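Local coordinates for PixA inclusion body protein (Burkholderia cenocepacia, PDB 4LZK) that is of unknown function but belongs to the PixA family of inclusion body proteins and forms a six-chain assembly in the crystal, at residues A16-Q21 against G58-V63; L40-P45 against F175-W180. All coordinates share one frame; numbering follows the deposited sequence.

Interaction 1: A16-Q21 against G58-V63; sequences AAQSIQ and GHAPGV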
loop_
_atom_site.group_PDB
_atom_site.type_symbol
_atom_site.label_atom_id
_atom_site.label_comp_id
_atom_site.label_asym_id
_atom_site.label_seq_id
_atom_site.Cartn_x
_atom_site.Cartn_y
_atom_site.Cartn_z
ATOM N N ALA C 16 -18.720 12.165 -17.948
ATOM C CA ALA C 16 -19.933 11.415 -18.086
ATOM C C ALA C 16 -19.989 10.484 -16.905
ATOM O O ALA C 16 -18.958 10.150 -16.314
ATOM C CB ALA C 16 -19.899 10.613 -19.372
ATOM N N ALA C 17 -21.172 10.027 -16.588
ATOM C CA ALA C 17 -21.349 9.120 -15.489
ATOM C C ALA C 17 -20.634 7.809 -15.813
ATOM O O ALA C 17 -20.864 7.245 -16.879
ATOM C CB ALA C 17 -22.832 8.907 -15.245
ATOM N N GLN C 18 -19.736 7.359 -14.916
ATOM C CA GLN C 18 -19.050 6.053 -15.066
ATOM C C GLN C 18 -19.911 4.913 -14.481
ATOM O O GLN C 18 -20.891 5.147 -13.749
ATOM C CB GLN C 18 -17.679 6.123 -14.370
ATOM C CG GLN C 18 -16.764 7.258 -14.822
ATOM C CD GLN C 18 -16.361 7.122 -16.295
ATOM O OE1 GLN C 18 -15.931 6.089 -16.713
ATOM N NE2 GLN C 18 -16.537 8.169 -17.066
ATOM N N SER C 19 -19.635 3.683 -14.899
ATOM C CA SER C 19 -20.229 2.472 -14.339
ATOM C C SER C 19 -19.099 1.608 -13.782
ATOM O O SER C 19 -18.315 1.077 -14.537
ATOM C CB SER C 19 -20.901 1.675 -15.402
ATOM O OG SER C 19 -21.777 2.525 -16.065
ATOM N N ILE C 20 -19.031 1.520 -12.471
ATOM C CA ILE C 20 -17.938 0.926 -11.760
ATOM C C ILE C 20 -18.381 -0.458 -11.280
ATOM O O ILE C 20 -19.424 -0.625 -10.744
ATOM C CB ILE C 20 -17.648 1.767 -10.533
ATOM C CG1 ILE C 20 -17.315 3.191 -10.987
ATOM C CG2 ILE C 20 -16.482 1.150 -9.792
ATOM C CD1 ILE C 20 -17.479 4.161 -9.814
ATOM N N GLN C 21 -17.598 -1.454 -11.573
ATOM C CA GLN C 21 -17.871 -2.749 -11.066
ATOM C C GLN C 21 -17.070 -3.004 -9.808
ATOM O O GLN C 21 -15.844 -2.770 -9.761
ATOM C CB GLN C 21 -17.471 -3.786 -12.137
ATOM C CG GLN C 21 -18.158 -3.710 -13.495
ATOM C CD GLN C 21 -17.311 -4.455 -14.554
ATOM O OE1 GLN C 21 -16.143 -4.066 -14.840
ATOM N NE2 GLN C 21 -17.873 -5.449 -15.143
ATOM N N GLY C 58 -13.058 -1.592 -10.623
ATOM C CA GLY C 58 -12.418 -1.220 -11.883
ATOM C C GLY C 58 -12.079 0.252 -11.925
ATOM O O GLY C 58 -12.619 1.078 -11.198
ATOM N N HIS C 59 -11.118 0.583 -12.748
ATOM C CA HIS C 59 -10.677 1.994 -12.806
ATOM C C HIS C 59 -11.572 2.861 -13.669
ATOM O O HIS C 59 -12.148 2.403 -14.610
ATOM C CB HIS C 59 -9.238 2.059 -13.274
ATOM C CG HIS C 59 -8.291 1.345 -12.364
ATOM N ND1 HIS C 59 -8.075 1.759 -11.067
ATOM C CD2 HIS C 59 -7.515 0.244 -12.551
ATOM C CE1 HIS C 59 -7.191 0.960 -10.502
ATOM N NE2 HIS C 59 -6.839 0.027 -11.375
ATOM N N ALA C 60 -11.645 4.139 -13.352
ATOM C CA ALA C 60 -12.409 5.114 -14.127
ATOM C C ALA C 60 -11.941 6.528 -13.753
ATOM O O ALA C 60 -11.426 6.714 -12.663
ATOM C CB ALA C 60 -13.896 4.953 -13.873
ATOM N N PRO C 61 -12.156 7.536 -14.619
ATOM C CA PRO C 61 -11.644 8.872 -14.225
ATOM C C PRO C 61 -12.365 9.425 -13.002
ATOM O O PRO C 61 -13.576 9.398 -12.953
ATOM C CB PRO C 61 -11.879 9.734 -15.476
ATOM C CG PRO C 61 -11.955 8.729 -16.594
ATOM C CD PRO C 61 -12.650 7.523 -16.007
ATOM N N GLY C 62 -11.622 9.822 -11.982
ATOM C CA GLY C 62 -12.179 10.395 -10.788
ATOM C C GLY C 62 -12.629 9.331 -9.784
ATOM O O GLY C 62 -13.266 9.635 -8.784
ATOM N N VAL C 63 -12.299 8.072 -10.051
ATOM C CA VAL C 63 -12.612 7.012 -9.164
ATOM C C VAL C 63 -11.286 6.497 -8.541
ATOM O O VAL C 63 -10.359 6.280 -9.247
ATOM C CB VAL C 63 -13.293 5.891 -9.956
ATOM C CG1 VAL C 63 -13.509 4.700 -9.075
ATOM C CG2 VAL C 63 -14.597 6.395 -10.521
#

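Interaction 2: L40-P45 against F175-W180; sequences LNAQNP and FGYFFW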
loop_
_atom_site.group_PDB
_atom_site.type_symbol
_atom_site.label_atom_id
_atom_site.label_comp_id
_atom_site.label_asym_id
_atom_site.label_seq_id
_atom_site.Cartn_x
_atom_site.Cartn_y
_atom_site.Cartn_z
ATOM N N LEU C 40 -27.901 -17.734 12.384
ATOM C CA LEU C 40 -28.604 -18.378 11.308
ATOM C C LEU C 40 -29.895 -17.673 11.048
ATOM O O LEU C 40 -30.767 -18.236 10.426
ATOM C CB LEU C 40 -28.831 -19.860 11.565
ATOM C CG LEU C 40 -27.604 -20.603 12.055
ATOM C CD1 LEU C 40 -28.020 -21.949 12.692
ATOM C CD2 LEU C 40 -26.563 -20.785 10.947
ATOM N N ASN C 41 -30.025 -16.445 11.539
ATOM C CA ASN C 41 -31.111 -15.575 11.204
ATOM C C ASN C 41 -30.660 -14.404 10.250
ATOM O O ASN C 41 -29.954 -13.492 10.653
ATOM C CB ASN C 41 -31.640 -14.998 12.482
ATOM C CG ASN C 41 -32.708 -13.971 12.253
ATOM O OD1 ASN C 41 -33.158 -13.747 11.128
ATOM N ND2 ASN C 41 -33.052 -13.274 13.291
ATOM N N ALA C 42 -31.104 -14.441 9.028
ATOM C CA ALA C 42 -30.645 -13.479 8.008
ATOM C C ALA C 42 -31.050 -12.076 8.301
ATOM O O ALA C 42 -30.502 -11.111 7.726
ATOM C CB ALA C 42 -31.155 -13.904 6.659
ATOM N N GLN C 43 -31.995 -11.888 9.208
ATOM C CA GLN C 43 -32.345 -10.528 9.588
ATOM C C GLN C 43 -31.424 -10.031 10.663
ATOM O O GLN C 43 -31.486 -8.867 11.051
ATOM C CB GLN C 43 -33.797 -10.428 10.070
ATOM C CG GLN C 43 -34.808 -10.925 9.055
ATOM C CD GLN C 43 -36.234 -10.855 9.586
ATOM O OE1 GLN C 43 -37.034 -11.806 9.444
ATOM N NE2 GLN C 43 -36.557 -9.732 10.234
ATOM N N ASN C 44 -30.568 -10.901 11.169
ATOM C CA ASN C 44 -29.650 -10.520 12.211
ATOM C C ASN C 44 -28.261 -11.069 11.940
ATOM O O ASN C 44 -27.754 -11.930 12.708
ATOM C CB ASN C 44 -30.123 -11.118 13.531
ATOM C CG ASN C 44 -30.254 -10.082 14.594
ATOM O OD1 ASN C 44 -31.251 -9.342 14.620
ATOM N ND2 ASN C 44 -29.250 -9.980 15.469
ATOM N N PRO C 45 -27.568 -10.524 10.920
ATOM C CA PRO C 45 -26.294 -11.135 10.526
ATOM C C PRO C 45 -25.154 -10.880 11.490
ATOM O O PRO C 45 -25.170 -9.891 12.223
ATOM C CB PRO C 45 -26.010 -10.477 9.134
ATOM C CG PRO C 45 -26.670 -9.123 9.281
ATOM C CD PRO C 45 -27.978 -9.464 9.994
ATOM N N PHE C 175 -23.927 -22.134 6.527
ATOM C CA PHE C 175 -23.086 -22.003 7.682
ATOM C C PHE C 175 -23.541 -20.833 8.555
ATOM O O PHE C 175 -23.614 -20.970 9.781
ATOM C CB PHE C 175 -21.660 -21.811 7.254
ATOM C CG PHE C 175 -20.663 -21.774 8.387
ATOM C CD1 PHE C 175 -20.199 -22.966 8.959
ATOM C CD2 PHE C 175 -20.164 -20.570 8.881
ATOM C CE1 PHE C 175 -19.246 -22.945 9.973
ATOM C CE2 PHE C 175 -19.240 -20.547 9.928
ATOM C CZ PHE C 175 -18.802 -21.740 10.485
ATOM N N GLY C 176 -23.747 -19.654 7.945
ATOM C CA GLY C 176 -24.241 -18.498 8.671
ATOM C C GLY C 176 -24.491 -17.238 7.836
ATOM O O GLY C 176 -24.197 -17.212 6.636
ATOM N N TYR C 177 -25.080 -16.232 8.483
ATOM C CA TYR C 177 -25.295 -14.947 7.853
ATOM C C TYR C 177 -24.385 -13.907 8.493
ATOM O O TYR C 177 -24.279 -13.828 9.702
ATOM C CB TYR C 177 -26.721 -14.478 7.903
ATOM C CG TYR C 177 -27.713 -15.420 7.292
ATOM C CD1 TYR C 177 -27.966 -15.390 5.912
ATOM C CD2 TYR C 177 -28.422 -16.348 8.098
ATOM C CE1 TYR C 177 -28.878 -16.262 5.315
ATOM C CE2 TYR C 177 -29.347 -17.210 7.527
ATOM C CZ TYR C 177 -29.600 -17.157 6.162
ATOM O OH TYR C 177 -30.552 -17.966 5.594
ATOM N N PHE C 178 -23.713 -13.120 7.666
ATOM C CA PHE C 178 -22.673 -12.255 8.116
ATOM C C PHE C 178 -22.766 -10.907 7.408
ATOM O O PHE C 178 -23.445 -10.805 6.424
ATOM C CB PHE C 178 -21.286 -12.832 7.748
ATOM C CG PHE C 178 -20.974 -14.143 8.364
ATOM C CD1 PHE C 178 -20.390 -14.225 9.571
ATOM C CD2 PHE C 178 -21.240 -15.315 7.684
ATOM C CE1 PHE C 178 -20.034 -15.470 10.160
ATOM C CE2 PHE C 178 -20.907 -16.547 8.236
ATOM C CZ PHE C 178 -20.298 -16.636 9.482
ATOM N N PHE C 179 -22.181 -9.831 8.016
ATOM C CA PHE C 179 -22.028 -8.593 7.342
ATOM C C PHE C 179 -20.738 -7.887 7.655
ATOM O O PHE C 179 -20.151 -8.079 8.744
ATOM C CB PHE C 179 -23.189 -7.662 7.654
ATOM C CG PHE C 179 -23.077 -6.959 8.986
ATOM C CD1 PHE C 179 -23.505 -7.578 10.127
ATOM C CD2 PHE C 179 -22.646 -5.626 9.067
ATOM C CE1 PHE C 179 -23.427 -6.921 11.377
ATOM C CE2 PHE C 179 -22.547 -4.997 10.306
ATOM C CZ PHE C 179 -22.981 -5.649 11.464
ATOM N N TRP C 180 -20.286 -7.072 6.711
ATOM C CA TRP C 180 -19.117 -6.236 6.932
ATOM C C TRP C 180 -19.463 -4.801 6.523
ATOM O O TRP C 180 -20.484 -4.552 5.810
ATOM C CB TRP C 180 -17.944 -6.700 6.144
ATOM C CG TRP C 180 -17.893 -6.291 4.675
ATOM C CD1 TRP C 180 -17.248 -5.191 4.176
ATOM C CD2 TRP C 180 -18.457 -6.954 3.548
ATOM N NE1 TRP C 180 -17.356 -5.150 2.856
ATOM C CE2 TRP C 180 -18.145 -6.168 2.406
ATOM C CE3 TRP C 180 -19.201 -8.112 3.372
ATOM C CZ2 TRP C 180 -18.540 -6.526 1.104
ATOM C CZ3 TRP C 180 -19.600 -8.462 2.094
ATOM C CH2 TRP C 180 -19.284 -7.674 0.969
#

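Interaction 1: A16-Q21 against G58-V63
A loop laid against the start of strand 19-26, the neighbour of the outermost strand 53-57, forms this contact at one margin of a mixed five-stranded sheet: residues 58-63 leave strand 53-57, which runs antiparallel to strand 19-26, and stay beside the residues that lead into the latter. One backbone bond joins the two segments, Gly-58 N to Gln-21 O, 3.1 Å, with an N-H...O angle of 153° and the donor in the carbonyl plane. From there the loop reaches a type II beta turn, Ala-60 to Val-63, closed by Val-63 N on Ala-60 O at 3.1 Å; Gly-62, with phi 84°, takes its third position. Side chains meet at two places. At the first, Gln-18 is bent at chi2 (-64°), and its side chain crosses Pro-61 at about a right angle. Gln-18 OE1 lies 3.6 Å from Pro-61 CD, a van der Waals approach, while Gln-18 CG packs 3.8 Å from Ala-60 CB. The amide also turns back on its own segment, Gln-18 NE2 donating to Ala-16 O at 3.2 Å from above the carbonyl plane. The second place, more buried, joins Ile-20 to Val-63, and strand 72-76 covers it through Leu-76, which touches both. Pro-61 packs on Ser-47 of the third subunit, so the turn also borders a subunit interface. Ile-20 and Val-63 reach toward each other tip to tip: Ile-20 CD1 sits 3.7 Å from Val-63 CG2 and 4.1 Å from Val-63 CG1.

Interaction 2: L40-P45 against F175-W180
A chi1 of -57° puts Tyr-177 CG anti to the carbonyl carbon, and the ring that follows offers one face to Ala-42; in Phe-179 a chi1 of 80° sets CG between the backbone N and the carbonyl carbon, and the ring meets Pro-45 O at its edge. Both stand on strand 172-186, just past a classic beta bulge in which Phe-175 and Gly-176 face Leu-164 of strand 154-167. The opposing loop is folded by a type I beta turn, Asn-41 to Asn-44, overlapped by an Asx turn: Asn-41 OD1 accepts from Gln-43 N at 2.9 Å, with the donor above the carbonyl plane. Ala-42 CB makes a CH-pi contact with the Tyr-177 ring, standing 3.5 Å from its centroid and only 9° off the normal, hence over the ring centre. Leu-40 O lies 3.4 Å from Tyr-177 CE2, at the ring edge. No hydrogen bond joins the two segments, but Tyr-177 bonds through its backbone to Ser-39 and Thr-46, the residues flanking the loop segment, and Ala-42 O bonds Tyr-100 OH. Leu-13 of the fourth subunit packs on Phe-179, which places this end of the contact at a subunit interface. Pro-45 crosses Phe-179 at about a right angle; Pro-45 CG lies 3.6 Å from Phe-179 CD1, and Pro-45 O is 3.5 Å from that same CD1.

Overall arrangement
Interactions 1 and 2 lie on opposite sides of the chain's centre, with their own centres 31 Å apart and their nearest atoms about 12 Å apart, so they do not touch. One segment of each contact lies on a strand, 19-26 and 172-186, of two different sheets, and strand 72-76 of the second sheet packs against interaction 1. Along the chain the segments alternate, 16-21, 40-45, 58-63, 175-180, so the connection closed by interaction 1 contains the loop used in interaction 2. This interleaving ties the early chain to both sheets. Both contacts also border other copies of the protein within the six-chain assembly.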